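Local coordinates for sporulation inhibitor of replication protein SirA (Bacillus subtilis, PDB 4TPS), which inhibits DNA replication initiation during sporulation, binding domain I of DnaA and preventing excessive chromosome replication so that diploidy is enforced, at residues R126-S129 / P130-A134. Sequence-based numbering, arbitrary orientation.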
ATOM      1  N   ARG A 126       0.189  17.647   5.448  1.00 13.18           N
ATOM      2  CA  ARG A 126      -0.332  18.065   4.174  1.00 16.24           C
ATOM      3  C   ARG A 126       0.600  19.096   3.526  1.00 18.32           C
ATOM      4  O   ARG A 126       0.591  19.214   2.328  1.00 21.44           O
ATOM      5  CB  ARG A 126      -1.789  18.511   4.254  1.00 19.99           C
ATOM      6  CG  ARG A 126      -2.015  19.904   4.797  1.00 24.03           C
ATOM      7  CD  ARG A 126      -3.487  20.120   5.103  1.00 32.78           C
ATOM      8  NE  ARG A 126      -3.685  21.549   5.315  1.00 40.22           N
ATOM      9  CZ  ARG A 126      -4.436  22.348   4.558  1.00 55.36           C
ATOM     10  NH1 ARG A 126      -5.145  21.903   3.515  1.00 60.55           N
ATOM     11  NH2 ARG A 126      -4.497  23.628   4.865  1.00 81.34           N
ATOM     12  N   LYS A 127       1.397  19.815   4.325  1.00 18.57           N
ATOM     13  CA  LYS A 127       2.390  20.710   3.750  1.00 20.89           C
ATOM     14  C   LYS A 127       3.706  20.002   3.339  1.00 20.64           C
ATOM     15  O   LYS A 127       4.517  20.524   2.599  1.00 26.61           O
ATOM     16  CB  LYS A 127       2.654  21.841   4.752  1.00 20.66           C
ATOM     17  CG  LYS A 127       1.444  22.768   4.923  1.00 22.75           C
ATOM     18  CD  LYS A 127       1.701  23.758   6.028  1.00 30.35           C
ATOM     19  CE  LYS A 127       0.515  24.663   6.303  1.00 43.18           C
ATOM     20  NZ  LYS A 127       0.511  25.263   7.691  1.00 39.88           N
ATOM     21  N   VAL A 128       3.913  18.797   3.816  1.00 19.69           N
ATOM     22  CA  VAL A 128       5.030  17.993   3.417  1.00 19.58           C
ATOM     23  C   VAL A 128       4.737  17.271   2.117  1.00 18.67           C
ATOM     24  O   VAL A 128       5.610  17.194   1.243  1.00 22.72           O
ATOM     25  CB  VAL A 128       5.369  16.998   4.522  1.00 18.28           C
ATOM     26  CG1 VAL A 128       6.337  15.899   4.041  1.00 19.90           C
ATOM     27  CG2 VAL A 128       5.972  17.761   5.704  1.00 18.88           C
ATOM     28  N   SER A 129       3.527  16.732   1.978  1.00 20.07           N
ATOM     29  CA  SER A 129       3.151  16.019   0.740  1.00 17.61           C
ATOM     30  C   SER A 129       1.661  15.966   0.581  1.00 19.53           C
ATOM     31  O   SER A 129       0.965  15.804   1.593  1.00 20.54           O
ATOM     32  CB  SER A 129       3.689  14.583   0.809  1.00 18.17           C
ATOM     33  OG  SER A 129       3.239  13.781  -0.277  1.00 19.49           O
ATOM     34  N   PRO A 130       1.162  15.883  -0.653  1.00 18.37           N
ATOM     35  CA  PRO A 130      -0.278  15.644  -0.915  1.00 19.28           C
ATOM     36  C   PRO A 130      -0.682  14.163  -0.856  1.00 19.51           C
ATOM     37  O   PRO A 130      -1.876  13.828  -0.986  1.00 24.35           O
ATOM     38  CB  PRO A 130      -0.467  16.184  -2.333  1.00 23.48           C
ATOM     39  CG  PRO A 130       0.839  15.962  -2.986  1.00 27.73           C
ATOM     40  CD  PRO A 130       1.883  16.189  -1.916  1.00 21.78           C
ATOM     41  N   CYS A 131       0.290  13.292  -0.611  1.00 16.42           N
ATOM     42  CA  CYS A 131       0.082  11.857  -0.753  1.00 16.43           C
ATOM     43  C   CYS A 131      -0.154  11.081   0.532  1.00 13.59           C
ATOM     44  O   CYS A 131      -0.071   9.812   0.507  1.00 14.29           O
ATOM     45  CB  CYS A 131       1.312  11.245  -1.433  1.00 19.21           C
ATOM     46  SG  CYS A 131       1.484  11.886  -3.128  1.00 25.70           S
ATOM     47  N   PHE A 132      -0.439  11.770   1.648  1.00 14.19           N
ATOM     48  CA  PHE A 132      -0.761  11.028   2.883  1.00 13.35           C
ATOM     49  C   PHE A 132      -2.223  10.621   2.849  1.00 12.97           C
ATOM     50  O   PHE A 132      -3.119  11.422   2.653  1.00 15.65           O
ATOM     51  CB  PHE A 132      -0.481  11.852   4.123  1.00 13.68           C
ATOM     52  CG  PHE A 132       0.991  12.022   4.444  1.00 13.34           C
ATOM     53  CD1 PHE A 132       1.708  10.958   4.988  1.00 13.26           C
ATOM     54  CD2 PHE A 132       1.638  13.221   4.185  1.00 15.00           C
ATOM     55  CE1 PHE A 132       3.045  11.131   5.286  1.00 15.87           C
ATOM     56  CE2 PHE A 132       3.007  13.379   4.452  1.00 16.05           C
ATOM     57  CZ  PHE A 132       3.705  12.340   5.010  1.00 16.10           C
ATOM     58  N   LEU A 133      -2.443   9.338   3.049  1.00 13.55           N
ATOM     59  CA  LEU A 133      -3.768   8.732   3.240  1.00 14.35           C
ATOM     60  C   LEU A 133      -3.977   8.337   4.700  1.00 13.47           C
ATOM     61  O   LEU A 133      -3.241   7.519   5.238  1.00 13.98           O
ATOM     62  CB  LEU A 133      -3.848   7.501   2.363  1.00 16.61           C
ATOM     63  CG  LEU A 133      -5.205   6.804   2.285  1.00 17.99           C
ATOM     64  CD1 LEU A 133      -6.211   7.687   1.496  1.00 20.51           C
ATOM     65  CD2 LEU A 133      -5.052   5.450   1.570  1.00 18.66           C
ATOM     66  N   ALA A 134      -4.945   8.973   5.359  1.00 14.47           N
ATOM     67  CA  ALA A 134      -5.186   8.765   6.798  1.00 14.45           C
ATOM     68  C   ALA A 134      -6.455   7.912   6.922  1.00 14.17           C
ATOM     69  O   ALA A 134      -7.457   8.173   6.249  1.00 14.93           O
ATOM     70  CB  ALA A 134      -5.443  10.130   7.464  1.00 15.41           C
TER
HETATM   71  O   HOH W   1      -1.195  14.545   2.199  1.00 17.56           O
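Ser129 and Cys131 close an ST turn, in which the serine hydroxyl accepts the backbone N-H two residues on, at the link from helix 116-128 to strand 132-136. From Ser129 CB outward, the methylene comes first: it lies 3.9 Å from Phe132 CE2. Next is OG, which takes the hydrogen bond from Cys131 N at 3.0 Å, with an N-H...O angle of 157°. Having OG anti to the backbone N (chi1 173°) places it beside its own carbonyl carbon, on the side from which the chain runs on to Pro130 and Cys131 N. OG also passes 3.4 Å from Cys131 CB, whose sulfur carries a disulfide-linked beta-mercaptoethanol. An alanine here would keep the CB contact with the ring but would probably leave Cys131 N without its acceptor and the turn less firmly set. Phe132 turns its edge to Val128: CG1 of the valine reaches Phe132 CE2 near the ring plane at 4.2 Å, and Leu15 of strand 9-16 also touches the phenylalanine. Pro130 and Cys131 have backbone angles close to a type I beta turn, yet Ser129 O and Phe132 N stand 4.3 Å apart. A water bridges that opening, donating to Ser129 O at 2.6 Å and accepting from Phe132 N at 2.9 Å.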